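Local coordinates for protein hypoxanthine-guanine phosphoribosyltransferase (Thermus thermophilus, PDB 3ACD) that probably makes IMP and GMP from hypoxanthine or guanine and 5-phospho-alpha-D-ribose 1-diphosphate, releasing diphosphate, in magnesium-dependent purine salvage, at residues A[13-16]-A[17-20]; A[115-118]-A[119-123]; A[160-163]-A[164-167]. One frame throughout, in Å; residues are numbered along the deposited sequence.

The three contacts follow one another along the chain, each a local turn or helix end. Contact 1 is the start of helix 16-33 and contact 2 the end of helix 109-119; they lie on opposite sides of the chain's centre, with centres about 33 Å apart. Contact 3, in the loop between strands 156-157 and 174-175, has its centre about 17 Å from that of contact 1 and about 29 Å from that of contact 2; none touches another. Contact 3 is the one beside the bound IMP, with the Leu-161 side chain about 4 Å from it. Contact 1 thus opens a helix, whereas contact 2 ends one that lies on strands 97-102 and 125-130 and follows the nucleotide-binding loop.

Contact 1. Residues A[13-16]-A[17-20]; sequences QISA and EAIK
Ser-15 and Ile-14 close the amino end of helix 16-33 against its first turn, a local helix-capping contact where the chain leaves a surface loop. Ser-15 is the N-cap. Its OG takes the N-H of Ala-18 over 3.0 Å, with an angle of 159° at the hydrogen, and so satisfies one of the backbone donors that lack a helical carbonyl at this end. The hydroxyl gets there because chi1 of 71° sets OG between the backbone N and the carbonyl carbon, folded back over the turn; Ala-18 CB packs beside the same oxygen, 3.4 Å from OG. The regular helix bonding starts at the same residue: Ile-19 N donates to Ser-15 O at 2.9 Å, and Lys-20 N to Ala-16 O at 2.8 Å. Ser-15 therefore contributes both its side chain and its carbonyl to the opening turn. Apolar contacts flank the capping bond. The CG2 methyl of Ile-14 meets CG1 of Ile-19 at 3.8 Å and reaches Ala-18 CB at 4.0 Å, the two isoleucine side chains crossing at about a right angle. Ile-19 CG1 also presses on Ser-15 O, 3.1 Å away, so methylene and main chain are tightly fitted. Glu-17 and Lys-20 carry their charged ends to the surface, while Ile-19 is buried, touching Tyr-159 and Ile-173. The backbone of Ile-14 is hydrogen-bonded to Ile-173, and Gln-13 OE1 to Thr-174 OG1, which ties the approach to the helix to the C-terminal part of the chain. A serine N-cap with apolar contact between the residue before it and the fourth residue after it is the classical capped helix start with a hydrophobic staple, here opening the first long helix of the phosphoribosyltransferase fold.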
ATOM      1  N   GLN A  13       6.932 -16.619  13.474  1.00 18.75           N
ATOM      2  CA  GLN A  13       7.920 -15.574  13.249  1.00 19.00           C
ATOM      3  C   GLN A  13       8.466 -15.723  11.828  1.00 19.65           C
ATOM      4  O   GLN A  13       9.006 -16.774  11.475  1.00 18.83           O
ATOM      5  CB  GLN A  13       9.079 -15.716  14.247  1.00 20.55           C
ATOM      6  CG  GLN A  13       8.680 -15.801  15.724  1.00 21.42           C
ATOM      7  CD  GLN A  13       8.115 -14.503  16.274  1.00 20.27           C
ATOM      8  OE1 GLN A  13       8.435 -13.415  15.790  1.00 20.80           O
ATOM      9  NE2 GLN A  13       7.285 -14.611  17.307  1.00 18.93           N
ATOM     10  N   ILE A  14       8.320 -14.683  11.012  1.00 17.58           N
ATOM     11  CA  ILE A  14       8.814 -14.727   9.638  1.00 17.73           C
ATOM     12  C   ILE A  14       9.578 -13.436   9.358  1.00 18.51           C
ATOM     13  O   ILE A  14       9.006 -12.344   9.396  1.00 17.07           O
ATOM     14  CB  ILE A  14       7.653 -14.872   8.624  1.00 16.66           C
ATOM     15  CG1 ILE A  14       6.691 -15.971   9.087  1.00 19.21           C
ATOM     16  CG2 ILE A  14       8.205 -15.237   7.258  1.00 14.73           C
ATOM     17  CD1 ILE A  14       5.493 -16.175   8.169  1.00 20.68           C
ATOM     18  N   SER A  15      10.871 -13.567   9.072  1.00 17.64           N
ATOM     19  CA  SER A  15      11.725 -12.408   8.833  1.00 17.72           C
ATOM     20  C   SER A  15      11.419 -11.628   7.564  1.00 16.86           C
ATOM     21  O   SER A  15      10.819 -12.145   6.623  1.00 17.08           O
ATOM     22  CB  SER A  15      13.194 -12.829   8.794  1.00 15.63           C
ATOM     23  OG  SER A  15      13.482 -13.567   7.619  1.00 18.10           O
ATOM     24  N   ALA A  16      11.862 -10.375   7.545  1.00 17.45           N
ATOM     25  CA  ALA A  16      11.663  -9.517   6.386  1.00 17.82           C
ATOM     26  C   ALA A  16      12.345 -10.152   5.182  1.00 17.77           C
ATOM     27  O   ALA A  16      11.853 -10.062   4.062  1.00 15.96           O
ATOM     28  CB  ALA A  16      12.245  -8.133   6.652  1.00 16.47           C
ATOM     29  N   GLU A  17      13.484 -10.796   5.425  1.00 17.92           N
ATOM     30  CA  GLU A  17      14.233 -11.445   4.356  1.00 18.64           C
ATOM     31  C   GLU A  17      13.471 -12.630   3.776  1.00 17.51           C
ATOM     32  O   GLU A  17      13.417 -12.806   2.555  1.00 16.32           O
ATOM     33  CB  GLU A  17      15.593 -11.921   4.875  1.00 22.96           C
ATOM     34  CG  GLU A  17      16.485 -10.806   5.386  1.00 29.98           C
ATOM     35  CD  GLU A  17      17.808 -11.318   5.921  1.00 34.76           C
ATOM     36  OE1 GLU A  17      17.794 -12.099   6.897  1.00 39.17           O
ATOM     37  OE2 GLU A  17      18.862 -10.940   5.365  1.00 38.80           O
ATOM     38  N   ALA A  18      12.893 -13.448   4.651  1.00 16.52           N
ATOM     39  CA  ALA A  18      12.130 -14.610   4.209  1.00 16.33           C
ATOM     40  C   ALA A  18      10.903 -14.152   3.428  1.00 14.94           C
ATOM     41  O   ALA A  18      10.532 -14.756   2.419  1.00 16.08           O
ATOM     42  CB  ALA A  18      11.703 -15.445   5.411  1.00 17.10           C
ATOM     43  N   ILE A  19      10.274 -13.081   3.902  1.00 15.57           N
ATOM     44  CA  ILE A  19       9.093 -12.542   3.236  1.00 15.09           C
ATOM     45  C   ILE A  19       9.474 -11.985   1.869  1.00 15.88           C
ATOM     46  O   ILE A  19       8.787 -12.228   0.876  1.00 15.68           O
ATOM     47  CB  ILE A  19       8.431 -11.416   4.072  1.00 13.67           C
ATOM     48  CG1 ILE A  19       7.923 -11.987   5.402  1.00 15.12           C
ATOM     49  CG2 ILE A  19       7.263 -10.804   3.291  1.00 14.09           C
ATOM     50  CD1 ILE A  19       7.331 -10.955   6.342  1.00 14.08           C
ATOM     51  N   LYS A  20      10.577 -11.244   1.816  1.00 15.83           N
ATOM     52  CA  LYS A  20      11.021 -10.662   0.553  1.00 16.48           C
ATOM     53  C   LYS A  20      11.238 -11.732  -0.511  1.00 17.92           C
ATOM     54  O   LYS A  20      10.773 -11.596  -1.645  1.00 16.53           O
ATOM     55  CB  LYS A  20      12.317  -9.870   0.755  1.00 18.74           C
ATOM     56  CG  LYS A  20      12.850  -9.243  -0.530  1.00 19.28           C
ATOM     57  CD  LYS A  20      14.135  -8.455  -0.292  1.00 24.13           C
ATOM     58  CE  LYS A  20      14.680  -7.895  -1.602  1.00 24.72           C
ATOM     59  NZ  LYS A  20      15.994  -7.217  -1.427  1.00 30.61           N
TER

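Contact 2. Residues A[115-118]-A[119-123]; sequences LDYL and EARKP
Ala-120 N is shared between two carbonyls at the closing end of helix 109-119: it donates to Asp-116 O at 3.1 Å and, more weakly, to Tyr-117 O at 3.3 Å, the second bond bent to 128° at the hydrogen. One residue earlier the bonding is still that of a plain alpha-helix, with Glu-119 N on Leu-115 O. One residue later it has tightened to a three-residue step, since Arg-121 N turns to Leu-118 O at 3.0 Å and arrives from above the carbonyl plane. A type I turn from Glu-119 to Lys-122 follows, closed by Lys-122 N on Glu-119 O, and Lys-122 leaves the helix with positive phi. Pro-123 has no N-H to continue the pattern; its ring comes back to the helix end instead, CD lying 3.2 Å from Leu-118 O. The helix belongs to a beta-alpha-beta crossover from strand 97-102 to its parallel neighbour 125-130, and this turn is where the chain reverses toward the second strand. Leu-118 packs on Val-100 and Pro-123 on Val-98, both of strand 97-102, while Leu-115 lies on Val-126 and Val-128 of strand 125-130. At its other end the helix follows the loop whose Asp-106, Thr-107, Gly-108 and Thr-110 bind IMP. Glu-119 CG, held beside its own backbone N, fits close against Leu-115 O at 3.0 Å; a bend at chi2 then turns the carboxylate off. On the outer side Tyr-117 and Arg-121 run side by side in the same direction, ring and guanidinium planes 48° apart, and bring OH of Tyr-117 to 3.3 Å from NH2 of Arg-121, placed obliquely to it. Tyr-117 reaches that way because chi1, 178°, swings its ring away from the backbone N; it also touches Leu-89.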
ATOM      1  N   LEU A 115     -15.177 -13.200  -3.129  1.00 16.13           N
ATOM      2  CA  LEU A 115     -15.167 -13.928  -4.390  1.00 15.90           C
ATOM      3  C   LEU A 115     -16.545 -13.969  -5.043  1.00 18.22           C
ATOM      4  O   LEU A 115     -16.656 -13.834  -6.258  1.00 19.03           O
ATOM      5  CB  LEU A 115     -14.634 -15.351  -4.194  1.00 15.91           C
ATOM      6  CG  LEU A 115     -13.138 -15.452  -3.859  1.00 15.49           C
ATOM      7  CD1 LEU A 115     -12.736 -16.905  -3.707  1.00 17.13           C
ATOM      8  CD2 LEU A 115     -12.320 -14.797  -4.963  1.00 13.82           C
ATOM      9  N   ASP A 116     -17.590 -14.163  -4.248  1.00 20.30           N
ATOM     10  CA  ASP A 116     -18.939 -14.200  -4.803  1.00 22.85           C
ATOM     11  C   ASP A 116     -19.296 -12.826  -5.366  1.00 22.86           C
ATOM     12  O   ASP A 116     -19.919 -12.720  -6.423  1.00 21.47           O
ATOM     13  CB  ASP A 116     -19.963 -14.597  -3.738  1.00 26.43           C
ATOM     14  CG  ASP A 116     -19.826 -16.045  -3.302  1.00 30.15           C
ATOM     15  OD1 ASP A 116     -19.594 -16.912  -4.171  1.00 31.26           O
ATOM     16  OD2 ASP A 116     -19.965 -16.319  -2.091  1.00 34.04           O
ATOM     17  N   TYR A 117     -18.899 -11.779  -4.650  1.00 22.10           N
ATOM     18  CA  TYR A 117     -19.173 -10.413  -5.082  1.00 23.60           C
ATOM     19  C   TYR A 117     -18.522 -10.135  -6.435  1.00 23.09           C
ATOM     20  O   TYR A 117     -19.166  -9.626  -7.358  1.00 23.42           O
ATOM     21  CB  TYR A 117     -18.645  -9.417  -4.048  1.00 25.66           C
ATOM     22  CG  TYR A 117     -18.835  -7.971  -4.443  1.00 28.72           C
ATOM     23  CD1 TYR A 117     -20.109  -7.400  -4.484  1.00 31.44           C
ATOM     24  CD2 TYR A 117     -17.744  -7.171  -4.781  1.00 30.09           C
ATOM     25  CE1 TYR A 117     -20.290  -6.066  -4.854  1.00 33.23           C
ATOM     26  CE2 TYR A 117     -17.912  -5.836  -5.154  1.00 31.61           C
ATOM     27  CZ  TYR A 117     -19.188  -5.291  -5.186  1.00 33.50           C
ATOM     28  OH  TYR A 117     -19.363  -3.976  -5.549  1.00 33.64           O
ATOM     29  N   LEU A 118     -17.240 -10.471  -6.546  1.00 20.92           N
ATOM     30  CA  LEU A 118     -16.493 -10.258  -7.778  1.00 20.29           C
ATOM     31  C   LEU A 118     -17.021 -11.101  -8.938  1.00 20.05           C
ATOM     32  O   LEU A 118     -17.152 -10.613 -10.064  1.00 18.93           O
ATOM     33  CB  LEU A 118     -15.011 -10.578  -7.556  1.00 19.71           C
ATOM     34  CG  LEU A 118     -14.265  -9.767  -6.491  1.00 19.76           C
ATOM     35  CD1 LEU A 118     -12.819 -10.238  -6.421  1.00 19.54           C
ATOM     36  CD2 LEU A 118     -14.322  -8.281  -6.832  1.00 21.43           C
ATOM     37  N   GLU A 119     -17.322 -12.366  -8.666  1.00 19.92           N
ATOM     38  CA  GLU A 119     -17.817 -13.253  -9.714  1.00 22.01           C
ATOM     39  C   GLU A 119     -19.139 -12.767 -10.297  1.00 21.17           C
ATOM     40  O   GLU A 119     -19.429 -13.005 -11.471  1.00 21.95           O
ATOM     41  CB  GLU A 119     -17.979 -14.676  -9.174  1.00 24.22           C
ATOM     42  CG  GLU A 119     -16.659 -15.372  -8.864  1.00 28.42           C
ATOM     43  CD  GLU A 119     -15.805 -15.601 -10.101  1.00 29.95           C
ATOM     44  OE1 GLU A 119     -16.173 -15.110 -11.190  1.00 31.48           O
ATOM     45  OE2 GLU A 119     -14.760 -16.274  -9.983  1.00 32.55           O
ATOM     46  N   ALA A 120     -19.931 -12.084  -9.478  1.00 21.16           N
ATOM     47  CA  ALA A 120     -21.224 -11.563  -9.913  1.00 22.88           C
ATOM     48  C   ALA A 120     -21.081 -10.570 -11.067  1.00 23.86           C
ATOM     49  O   ALA A 120     -22.024 -10.363 -11.833  1.00 23.88           O
ATOM     50  CB  ALA A 120     -21.937 -10.904  -8.743  1.00 24.69           C
ATOM     51  N   ARG A 121     -19.904  -9.958 -11.193  1.00 22.37           N
ATOM     52  CA  ARG A 121     -19.671  -9.000 -12.270  1.00 21.80           C
ATOM     53  C   ARG A 121     -19.088  -9.664 -13.509  1.00 21.41           C
ATOM     54  O   ARG A 121     -18.777  -9.003 -14.500  1.00 20.95           O
ATOM     55  CB  ARG A 121     -18.762  -7.870 -11.793  1.00 20.10           C
ATOM     56  CG  ARG A 121     -19.415  -7.007 -10.731  1.00 22.81           C
ATOM     57  CD  ARG A 121     -18.699  -5.690 -10.588  1.00 24.89           C
ATOM     58  NE  ARG A 121     -19.380  -4.808  -9.647  1.00 25.78           N
ATOM     59  CZ  ARG A 121     -19.077  -3.528  -9.482  1.00 24.06           C
ATOM     60  NH1 ARG A 121     -18.107  -2.983 -10.198  1.00 23.51           N
ATOM     61  NH2 ARG A 121     -19.739  -2.798  -8.596  1.00 26.31           N
ATOM     62  N   LYS A 122     -18.935 -10.981 -13.433  1.00 20.35           N
ATOM     63  CA  LYS A 122     -18.436 -11.777 -14.544  1.00 21.60           C
ATOM     64  C   LYS A 122     -17.045 -11.442 -15.080  1.00 20.67           C
ATOM     65  O   LYS A 122     -16.886 -11.054 -16.239  1.00 18.52           O
ATOM     66  CB  LYS A 122     -19.448 -11.733 -15.693  1.00 24.23           C
ATOM     67  CG  LYS A 122     -20.846 -12.161 -15.285  1.00 26.77           C
ATOM     68  CD  LYS A 122     -21.818 -12.057 -16.447  1.00 29.96           C
ATOM     69  CE  LYS A 122     -23.214 -12.479 -16.026  1.00 31.70           C
ATOM     70  NZ  LYS A 122     -23.709 -11.654 -14.891  1.00 33.17           N
ATOM     71  N   PRO A 123     -16.015 -11.581 -14.236  1.00 20.67           N
ATOM     72  CA  PRO A 123     -14.657 -11.289 -14.700  1.00 19.83           C
ATOM     73  C   PRO A 123     -14.219 -12.455 -15.587  1.00 19.74           C
ATOM     74  O   PRO A 123     -14.830 -13.522 -15.541  1.00 21.58           O
ATOM     75  CB  PRO A 123     -13.864 -11.212 -13.397  1.00 20.20           C
ATOM     76  CG  PRO A 123     -14.571 -12.188 -12.523  1.00 21.75           C
ATOM     77  CD  PRO A 123     -16.028 -11.886 -12.795  1.00 20.76           C
TER

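Contact 3. Residues A[160-163]-A[164-167]; sequences GLDR and AQFD
Arg-163 and Phe-166 form a single antiparallel, hydrogen-bonded pair around a type I' turn, a tight two-residue reversal. Arg-163 N donates to Phe-166 O at 2.9 Å, and Phe-166 N returns to Arg-163 O at 3.1 Å from above the carbonyl plane. Ala-164 and Gln-165, at the corner, both have positive phi. Asp-162 braces the bend: with chi1 at 73° its carboxylate folds over the turn, and OD2 receives Gln-165 N at 2.8 Å on its anti lone pair. Beyond the pair, Arg-163 grips Asp-167 side-on in a salt bridge. NE at 2.7 Å and NH2 at 2.8 Å both hold the one oxygen OD2, which lies in the guanidinium plane, while the carboxylate is turned 47° from it; the bend of Arg-163 at chi3, 57°, brings both nitrogens round to it. Phe-166 packs on Leu-63 of the second subunit. Asp-162 binds GMP in another structure of this protein. The turn lies within the loop joining strands 156-157 and 174-175, against the first of these: Leu-161 packs on Val-156 near IMP, Asp-167 touches Tyr-157, and Arg-163 makes a cation-pi contact with Tyr-157.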
ATOM      1  N   GLY A 160       2.007  -4.937   7.558  1.00 12.00           N
ATOM      2  CA  GLY A 160       0.671  -4.550   7.129  1.00 12.60           C
ATOM      3  C   GLY A 160      -0.457  -5.002   8.040  1.00 14.01           C
ATOM      4  O   GLY A 160      -1.488  -4.331   8.144  1.00 13.48           O
ATOM      5  N   LEU A 161      -0.269  -6.141   8.701  1.00 14.10           N
ATOM      6  CA  LEU A 161      -1.286  -6.678   9.597  1.00 14.42           C
ATOM      7  C   LEU A 161      -1.186  -5.991  10.952  1.00 13.54           C
ATOM      8  O   LEU A 161      -0.094  -5.785  11.479  1.00 14.43           O
ATOM      9  CB  LEU A 161      -1.121  -8.195   9.744  1.00 13.03           C
ATOM     10  CG  LEU A 161      -1.468  -9.040   8.507  1.00 15.34           C
ATOM     11  CD1 LEU A 161      -0.509  -8.725   7.372  1.00 14.15           C
ATOM     12  CD2 LEU A 161      -1.391 -10.524   8.857  1.00 15.62           C
ATOM     13  N   ASP A 162      -2.337  -5.648  11.517  1.00 14.62           N
ATOM     14  CA  ASP A 162      -2.374  -4.936  12.784  1.00 14.97           C
ATOM     15  C   ASP A 162      -2.679  -5.743  14.032  1.00 17.59           C
ATOM     16  O   ASP A 162      -3.139  -6.886  13.983  1.00 18.28           O
ATOM     17  CB  ASP A 162      -3.409  -3.817  12.710  1.00 16.62           C
ATOM     18  CG  ASP A 162      -4.833  -4.350  12.744  1.00 16.20           C
ATOM     19  OD1 ASP A 162      -5.189  -5.139  11.848  1.00 16.89           O
ATOM     20  OD2 ASP A 162      -5.587  -3.990  13.670  1.00 17.43           O
ATOM     21  N   ARG A 163      -2.410  -5.093  15.155  1.00 18.75           N
ATOM     22  CA  ARG A 163      -2.683  -5.605  16.484  1.00 20.90           C
ATOM     23  C   ARG A 163      -3.346  -4.378  17.106  1.00 20.27           C
ATOM     24  O   ARG A 163      -2.670  -3.472  17.589  1.00 20.77           O
ATOM     25  CB  ARG A 163      -1.383  -5.957  17.213  1.00 23.39           C
ATOM     26  CG  ARG A 163      -1.601  -6.483  18.617  1.00 24.10           C
ATOM     27  CD  ARG A 163      -0.343  -7.109  19.202  1.00 25.97           C
ATOM     28  NE  ARG A 163       0.792  -6.189  19.213  1.00 27.61           N
ATOM     29  CZ  ARG A 163       1.857  -6.332  19.997  1.00 30.35           C
ATOM     30  NH1 ARG A 163       1.929  -7.357  20.839  1.00 32.12           N
ATOM     31  NH2 ARG A 163       2.850  -5.458  19.941  1.00 28.40           N
ATOM     32  N   ALA A 164      -4.675  -4.334  17.044  1.00 20.03           N
ATOM     33  CA  ALA A 164      -5.432  -3.198  17.566  1.00 19.78           C
ATOM     34  C   ALA A 164      -4.991  -1.910  16.863  1.00 19.64           C
ATOM     35  O   ALA A 164      -4.761  -0.883  17.505  1.00 17.79           O
ATOM     36  CB  ALA A 164      -5.235  -3.074  19.076  1.00 21.25           C
ATOM     37  N   GLN A 165      -4.870  -1.989  15.538  1.00 17.12           N
ATOM     38  CA  GLN A 165      -4.475  -0.863  14.688  1.00 16.55           C
ATOM     39  C   GLN A 165      -2.983  -0.521  14.693  1.00 15.96           C
ATOM     40  O   GLN A 165      -2.511   0.218  13.829  1.00 15.45           O
ATOM     41  CB  GLN A 165      -5.290   0.384  15.046  1.00 18.35           C
ATOM     42  CG  GLN A 165      -6.781   0.259  14.744  1.00 20.60           C
ATOM     43  CD  GLN A 165      -7.061  -0.100  13.290  1.00 22.39           C
ATOM     44  OE1 GLN A 165      -6.316   0.282  12.385  1.00 21.43           O
ATOM     45  NE2 GLN A 165      -8.149  -0.826  13.061  1.00 21.68           N
ATOM     46  N   PHE A 166      -2.244  -1.055  15.658  1.00 15.51           N
ATOM     47  CA  PHE A 166      -0.805  -0.802  15.747  1.00 16.86           C
ATOM     48  C   PHE A 166      -0.002  -1.931  15.100  1.00 15.68           C
ATOM     49  O   PHE A 166      -0.554  -2.952  14.691  1.00 15.66           O
ATOM     50  CB  PHE A 166      -0.373  -0.684  17.217  1.00 16.70           C
ATOM     51  CG  PHE A 166      -0.787   0.598  17.882  1.00 19.96           C
ATOM     52  CD1 PHE A 166       0.031   1.723  17.827  1.00 21.06           C
ATOM     53  CD2 PHE A 166      -1.991   0.678  18.577  1.00 19.90           C
ATOM     54  CE1 PHE A 166      -0.342   2.911  18.458  1.00 22.73           C
ATOM     55  CE2 PHE A 166      -2.374   1.861  19.212  1.00 22.72           C
ATOM     56  CZ  PHE A 166      -1.547   2.980  19.153  1.00 22.14           C
ATOM     57  N   ASP A 167       1.308  -1.716  15.004  1.00 15.68           N
ATOM     58  CA  ASP A 167       2.254  -2.690  14.468  1.00 15.34           C
ATOM     59  C   ASP A 167       2.187  -3.080  12.990  1.00 14.31           C
ATOM     60  O   ASP A 167       2.824  -4.053  12.588  1.00 12.77           O
ATOM     61  CB  ASP A 167       2.221  -3.961  15.323  1.00 16.18           C
ATOM     62  CG  ASP A 167       2.552  -3.692  16.778  1.00 21.25           C
ATOM     63  OD1 ASP A 167       3.565  -3.014  17.039  1.00 20.33           O
ATOM     64  OD2 ASP A 167       1.803  -4.163  17.660  1.00 24.18           O
TER